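Beta-galactoside alpha-2,6-sialyltransferase (Photobacterium sp., PDB 2Z4T) transfers sialic acid from a CMP-activated donor to beta-galactosides such as lactose, forming an alpha-2,6 linkage. Local coordinates at residues A[236-239]-A[240-244]; A[299-302]-A[303-306]. All coordinates share one frame; numbering follows the deposited sequence.

Interaction 1: A[236-239]-A[240-244]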
ATOM      1  N   GLU A 236       1.145  10.161  11.840  1.00 38.59           N
ATOM      2  CA  GLU A 236       0.448   9.613  13.002  1.00 39.45           C
ATOM      3  C   GLU A 236       1.253   9.630  14.312  1.00 39.17           C
ATOM      4  O   GLU A 236       0.659   9.743  15.409  1.00 39.61           O
ATOM      5  CB  GLU A 236      -0.358   8.318  12.755  1.00 40.31           C
ATOM      6  CG  GLU A 236       0.107   7.372  11.743  1.00 43.15           C
ATOM      7  CD  GLU A 236      -0.253   7.772  10.331  1.00 46.01           C
ATOM      8  OE1 GLU A 236      -1.409   7.593   9.909  1.00 45.34           O
ATOM      9  OE2 GLU A 236       0.670   8.226   9.624  1.00 48.31           O
ATOM     10  N   TYR A 237       2.585   9.608  14.197  1.00 37.93           N
ATOM     11  CA  TYR A 237       3.477   9.672  15.360  1.00 37.13           C
ATOM     12  C   TYR A 237       3.514  11.058  16.016  1.00 36.69           C
ATOM     13  O   TYR A 237       3.626  11.155  17.240  1.00 36.33           O
ATOM     14  CB  TYR A 237       4.883   9.104  15.013  1.00 36.97           C
ATOM     15  CG  TYR A 237       4.725   7.668  14.599  1.00 36.82           C
ATOM     16  CD1 TYR A 237       4.267   7.344  13.317  1.00 35.93           C
ATOM     17  CD2 TYR A 237       4.927   6.629  15.514  1.00 36.45           C
ATOM     18  CE1 TYR A 237       4.050   6.025  12.939  1.00 35.37           C
ATOM     19  CE2 TYR A 237       4.705   5.284  15.149  1.00 35.03           C
ATOM     20  CZ  TYR A 237       4.260   4.999  13.870  1.00 36.93           C
ATOM     21  OH  TYR A 237       4.043   3.690  13.496  1.00 37.78           O
ATOM     22  N   VAL A 238       3.411  12.114  15.206  1.00 36.44           N
ATOM     23  CA  VAL A 238       3.258  13.474  15.707  1.00 36.59           C
ATOM     24  C   VAL A 238       1.942  13.527  16.506  1.00 37.52           C
ATOM     25  O   VAL A 238       1.897  14.008  17.641  1.00 37.97           O
ATOM     26  CB  VAL A 238       3.239  14.519  14.534  1.00 36.78           C
ATOM     27  CG1 VAL A 238       2.608  15.873  14.984  1.00 35.90           C
ATOM     28  CG2 VAL A 238       4.618  14.744  13.978  1.00 34.53           C
ATOM     29  N   ASN A 239       0.870  13.013  15.908  1.00 38.08           N
ATOM     30  CA  ASN A 239      -0.409  12.950  16.587  1.00 38.41           C
ATOM     31  C   ASN A 239      -0.347  12.157  17.870  1.00 38.78           C
ATOM     32  O   ASN A 239      -0.932  12.583  18.881  1.00 39.54           O
ATOM     33  CB  ASN A 239      -1.493  12.374  15.673  1.00 38.44           C
ATOM     34  CG  ASN A 239      -1.884  13.342  14.580  1.00 39.46           C
ATOM     35  OD1 ASN A 239      -1.675  14.560  14.711  1.00 41.39           O
ATOM     36  ND2 ASN A 239      -2.429  12.816  13.485  1.00 38.24           N
ATOM     37  N   LEU A 240       0.325  11.004  17.849  1.00 38.13           N
ATOM     38  CA  LEU A 240       0.407  10.207  19.074  1.00 37.98           C
ATOM     39  C   LEU A 240       1.267  10.921  20.129  1.00 37.75           C
ATOM     40  O   LEU A 240       0.921  10.900  21.306  1.00 37.48           O
ATOM     41  CB  LEU A 240       0.901   8.782  18.811  1.00 38.24           C
ATOM     42  CG  LEU A 240      -0.046   7.851  18.050  1.00 38.16           C
ATOM     43  CD1 LEU A 240       0.731   6.730  17.388  1.00 39.44           C
ATOM     44  CD2 LEU A 240      -1.095   7.292  18.953  1.00 38.95           C
ATOM     45  N   TYR A 241       2.354  11.570  19.702  1.00 37.41           N
ATOM     46  CA  TYR A 241       3.195  12.347  20.603  1.00 37.51           C
ATOM     47  C   TYR A 241       2.414  13.427  21.348  1.00 38.32           C
ATOM     48  O   TYR A 241       2.627  13.648  22.552  1.00 37.79           O
ATOM     49  CB  TYR A 241       4.325  13.017  19.844  1.00 37.44           C
ATOM     50  CG  TYR A 241       5.174  13.898  20.719  1.00 37.19           C
ATOM     51  CD1 TYR A 241       6.220  13.361  21.469  1.00 36.53           C
ATOM     52  CD2 TYR A 241       4.928  15.276  20.805  1.00 36.53           C
ATOM     53  CE1 TYR A 241       6.995  14.168  22.297  1.00 36.87           C
ATOM     54  CE2 TYR A 241       5.706  16.102  21.618  1.00 35.55           C
ATOM     55  CZ  TYR A 241       6.744  15.536  22.361  1.00 37.78           C
ATOM     56  OH  TYR A 241       7.530  16.333  23.170  1.00 38.39           O
ATOM     57  N   ASN A 242       1.530  14.125  20.634  1.00 38.50           N
ATOM     58  CA  ASN A 242       0.640  15.078  21.306  1.00 38.51           C
ATOM     59  C   ASN A 242      -0.391  14.403  22.196  1.00 38.50           C
ATOM     60  O   ASN A 242      -0.723  14.914  23.271  1.00 39.05           O
ATOM     61  CB  ASN A 242      -0.034  16.008  20.294  1.00 38.13           C
ATOM     62  CG  ASN A 242       0.965  16.942  19.642  1.00 38.77           C
ATOM     63  OD1 ASN A 242       1.913  17.385  20.297  1.00 38.78           O
ATOM     64  ND2 ASN A 242       0.786  17.222  18.353  1.00 38.01           N
ATOM     65  N   TRP A 243      -0.871  13.245  21.758  1.00 38.33           N
ATOM     66  CA  TRP A 243      -1.946  12.554  22.441  1.00 38.92           C
ATOM     67  C   TRP A 243      -1.480  11.897  23.743  1.00 39.83           C
ATOM     68  O   TRP A 243      -2.308  11.463  24.568  1.00 39.49           O
ATOM     69  CB  TRP A 243      -2.561  11.527  21.517  1.00 38.87           C
ATOM     70  CG  TRP A 243      -3.958  11.155  21.883  1.00 38.38           C
ATOM     71  CD1 TRP A 243      -5.092  11.875  21.644  1.00 37.97           C
ATOM     72  CD2 TRP A 243      -4.372   9.958  22.531  1.00 36.78           C
ATOM     73  NE1 TRP A 243      -6.187  11.199  22.106  1.00 36.11           N
ATOM     74  CE2 TRP A 243      -5.774  10.014  22.653  1.00 36.77           C
ATOM     75  CE3 TRP A 243      -3.694   8.830  23.008  1.00 38.05           C
ATOM     76  CZ2 TRP A 243      -6.519   8.984  23.249  1.00 38.47           C
ATOM     77  CZ3 TRP A 243      -4.440   7.803  23.605  1.00 38.55           C
ATOM     78  CH2 TRP A 243      -5.836   7.891  23.719  1.00 38.09           C
ATOM     79  N   ARG A 244      -0.158  11.858  23.939  1.00 40.33           N
ATOM     80  CA  ARG A 244       0.409  11.430  25.207  1.00 40.96           C
ATOM     81  C   ARG A 244      -0.195  12.229  26.366  1.00 41.83           C
ATOM     82  O   ARG A 244      -0.377  11.671  27.457  1.00 42.27           O
ATOM     83  CB  ARG A 244       1.927  11.577  25.214  1.00 40.65           C
ATOM     84  CG  ARG A 244       2.665  10.609  24.304  1.00 40.82           C
ATOM     85  CD  ARG A 244       4.160  10.892  24.350  1.00 40.42           C
ATOM     86  NE  ARG A 244       4.392  12.328  24.499  1.00 40.92           N
ATOM     87  CZ  ARG A 244       5.404  12.868  25.167  1.00 39.56           C
ATOM     88  NH1 ARG A 244       6.307  12.084  25.738  1.00 39.95           N
ATOM     89  NH2 ARG A 244       5.508  14.193  25.266  1.00 36.09           N
TER
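The aromatic rings of Tyr-241 and Trp-243 spring from beta carbons that meet carbonyl oxygens one turn back in helix 234-243 of the GT-B fold: Tyr-241 CB is 3.3 Å from Tyr-237 O, and Trp-243 CB is 3.3 Å from Asn-239 O. The guanidinium of Arg-244 takes both a face contact and an edge bond from Tyr-241. Tyr-241 CE1 lies over one face, 3.3 Å from its plane and nearer the rim than the middle, and at the edge Arg-244 NE donates a 2.9 Å bond to Tyr-241 O, in the carbonyl plane and on a lone pair; Arg-244 NH1 reaches on to Glu-301. Four backbone bonds of the i to i+4 pattern run between the two turns, from Leu-240 N to Glu-236 O through to Trp-243 N to Asn-239 O. Leu-240 turns its CG beside its own backbone N (chi1 -69°), which brings Leu-240 CG to 3.3 Å from Glu-236 O. The carboxylate of Glu-236 accepts bonds from the amides of Gly-233, Asp-232 and Ala-203, and Tyr-237 OH is bonded to Asp-231 and Arg-294 N. On another side of the helix, Val-238 and Asn-242 point the same way, with Val-238 CG1 4.1 Å from Asn-242 ND2.

Interaction 2: A[299-302]-A[303-306]; sequences TLEP and SLHE. With MG (magnesium ion), chain M.
A magnesium-binding turn joins helix 297-300 to helix 305-311, and it is built from two overlapping type I beta turns. Glu-301 leaves the helical path first, and its carbonyl opens the first turn by accepting Leu-304 N, with 2.9 Å between Glu-301 O and Leu-304 N. One residue on, Pro-302 O receives His-305 N at 3.1 Å and so leads into the next helix. In both bonds the donor stands above the carbonyl plane rather than on a lone pair.

The imidazole of His-305 folds back over this connection. Its NE2 carries the proton and donates to Thr-299 O at 2.8 Å, nearly straight (161°), in the plane of the ring and on a carbonyl lone pair; the last turn of the preceding helix is thereby tied to the start of the next one. One face of the same ring rests on the proline, with Pro-302 CA 3.7 Å from the ring centroid in a CH-pi contact. Edge bond and face contact together would restrict rotation of the imidazole.

The metal is held by side chains from either side of Pro-302. Glu-301 is bent at chi2 (-78°), which curls its carboxylate round to the ion, and Glu-301 OE1 lies 2.5 Å from the magnesium; the same oxygen also accepts a bond from Arg-244 NH1. Ser-303 OG, set between its backbone N and carbonyl carbon (chi1 75°), approaches the magnesium to 2.8 Å; both are long for magnesium ligands. Lys-488 of helix 481-488 also touches the glutamate. Glu-301 and Leu-304 run side by side, Glu-301 CB lying 3.8 Å from Leu-304 CD1.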
ATOM      1  N   THR A 299       5.401   1.363  22.976  1.00 42.23           N
ATOM      2  CA  THR A 299       6.048   0.733  24.127  1.00 41.98           C
ATOM      3  C   THR A 299       7.134   1.649  24.666  1.00 42.21           C
ATOM      4  O   THR A 299       7.238   1.861  25.881  1.00 42.11           O
ATOM      5  CB  THR A 299       6.658  -0.635  23.736  1.00 42.46           C
ATOM      6  OG1 THR A 299       5.602  -1.566  23.478  1.00 41.94           O
ATOM      7  CG2 THR A 299       7.593  -1.195  24.850  1.00 41.77           C
ATOM      8  N   LEU A 300       7.946   2.184  23.752  1.00 42.32           N
ATOM      9  CA  LEU A 300       8.946   3.209  24.075  1.00 42.19           C
ATOM     10  C   LEU A 300       8.373   4.396  24.874  1.00 42.59           C
ATOM     11  O   LEU A 300       9.060   4.914  25.763  1.00 43.13           O
ATOM     12  CB  LEU A 300       9.603   3.709  22.792  1.00 41.68           C
ATOM     13  CG  LEU A 300      10.588   2.727  22.126  1.00 42.29           C
ATOM     14  CD1 LEU A 300      10.928   3.151  20.709  1.00 40.33           C
ATOM     15  CD2 LEU A 300      11.876   2.562  22.967  1.00 40.92           C
ATOM     16  N   GLU A 301       7.149   4.841  24.544  1.00 42.01           N
ATOM     17  CA  GLU A 301       6.441   5.865  25.335  1.00 42.08           C
ATOM     18  C   GLU A 301       5.544   5.228  26.394  1.00 41.86           C
ATOM     19  O   GLU A 301       4.459   4.745  26.079  1.00 41.90           O
ATOM     20  CB  GLU A 301       5.581   6.776  24.466  1.00 41.85           C
ATOM     21  CG  GLU A 301       6.346   7.693  23.527  1.00 44.55           C
ATOM     22  CD  GLU A 301       6.938   8.898  24.226  1.00 47.48           C
ATOM     23  OE1 GLU A 301       6.629   9.103  25.423  1.00 47.03           O
ATOM     24  OE2 GLU A 301       7.704   9.644  23.564  1.00 48.78           O
ATOM     25  N   PRO A 302       5.978   5.247  27.662  1.00 41.74           N
ATOM     26  CA  PRO A 302       5.138   4.622  28.693  1.00 41.83           C
ATOM     27  C   PRO A 302       3.681   5.117  28.696  1.00 41.65           C
ATOM     28  O   PRO A 302       2.765   4.329  28.928  1.00 41.43           O
ATOM     29  CB  PRO A 302       5.848   4.981  30.009  1.00 41.45           C
ATOM     30  CG  PRO A 302       7.242   5.328  29.629  1.00 41.74           C
ATOM     31  CD  PRO A 302       7.223   5.826  28.208  1.00 41.45           C
ATOM     32  N   SER A 303       3.463   6.399  28.419  1.00 41.85           N
ATOM     33  CA  SER A 303       2.104   6.944  28.482  1.00 42.44           C
ATOM     34  C   SER A 303       1.173   6.384  27.400  1.00 42.09           C
ATOM     35  O   SER A 303      -0.043   6.465  27.527  1.00 42.07           O
ATOM     36  CB  SER A 303       2.109   8.480  28.488  1.00 42.60           C
ATOM     37  OG  SER A 303       2.396   8.994  27.200  1.00 45.07           O
ATOM     38  N   LEU A 304       1.744   5.786  26.355  1.00 41.97           N
ATOM     39  CA  LEU A 304       0.943   5.156  25.298  1.00 41.50           C
ATOM     40  C   LEU A 304       0.691   3.645  25.483  1.00 42.01           C
ATOM     41  O   LEU A 304       0.027   3.008  24.642  1.00 42.30           O
ATOM     42  CB  LEU A 304       1.536   5.471  23.919  1.00 40.75           C
ATOM     43  CG  LEU A 304       1.603   6.970  23.607  1.00 40.06           C
ATOM     44  CD1 LEU A 304       2.444   7.245  22.355  1.00 36.50           C
ATOM     45  CD2 LEU A 304       0.199   7.617  23.524  1.00 36.55           C
ATOM     46  N   HIS A 305       1.191   3.075  26.579  1.00 42.23           N
ATOM     47  CA  HIS A 305       0.892   1.670  26.912  1.00 43.03           C
ATOM     48  C   HIS A 305      -0.617   1.400  26.937  1.00 43.03           C
ATOM     49  O   HIS A 305      -1.062   0.352  26.448  1.00 42.86           O
ATOM     50  CB  HIS A 305       1.553   1.231  28.233  1.00 42.76           C
ATOM     51  CG  HIS A 305       3.050   1.141  28.173  1.00 43.78           C
ATOM     52  ND1 HIS A 305       3.801   0.607  29.196  1.00 45.24           N
ATOM     53  CD2 HIS A 305       3.936   1.509  27.216  1.00 45.38           C
ATOM     54  CE1 HIS A 305       5.085   0.657  28.879  1.00 44.61           C
ATOM     55  NE2 HIS A 305       5.194   1.198  27.680  1.00 45.23           N
ATOM     56  N   GLU A 306      -1.397   2.347  27.470  1.00 43.37           N
ATOM     57  CA  GLU A 306      -2.876   2.244  27.432  1.00 44.29           C
ATOM     58  C   GLU A 306      -3.389   2.039  26.000  1.00 43.69           C
ATOM     59  O   GLU A 306      -4.234   1.166  25.757  1.00 43.74           O
ATOM     60  CB  GLU A 306      -3.557   3.477  28.046  1.00 44.01           C
ATOM     61  CG  GLU A 306      -4.122   3.303  29.435  1.00 45.66           C
ATOM     62  CD  GLU A 306      -4.527   4.646  30.072  1.00 46.78           C
ATOM     63  OE1 GLU A 306      -5.752   4.916  30.187  1.00 49.22           O
ATOM     64  OE2 GLU A 306      -3.615   5.441  30.443  1.00 48.62           O
TER
HETATM   65 MG    MG M5002       5.108   8.368  27.265  1.00 54.68          MG

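Overall arrangement
Interactions 1 and 2 follow in series along the chain, their centres about 11 Å apart, and meet at Arg-244. Its NH1 forms a 3.0 Å salt bridge with Glu-301 OE1, the same oxygen that binds magnesium, so a second-shell cation could offset part of the carboxylate's charge and steady its orientation. Arg-244 CB also packs 3.3 Å from Ser-303 OG, the other side-chain ligand, and Leu-240 O lies 4.0 Å from Leu-304 CD2. The metal turn thus lies against the C-terminal end of helix 234-243, joined to it through Arg-244. The opposite end of that helix faces the substrate cleft: the side chain of Glu-236 is about 7 Å from the bound galactose.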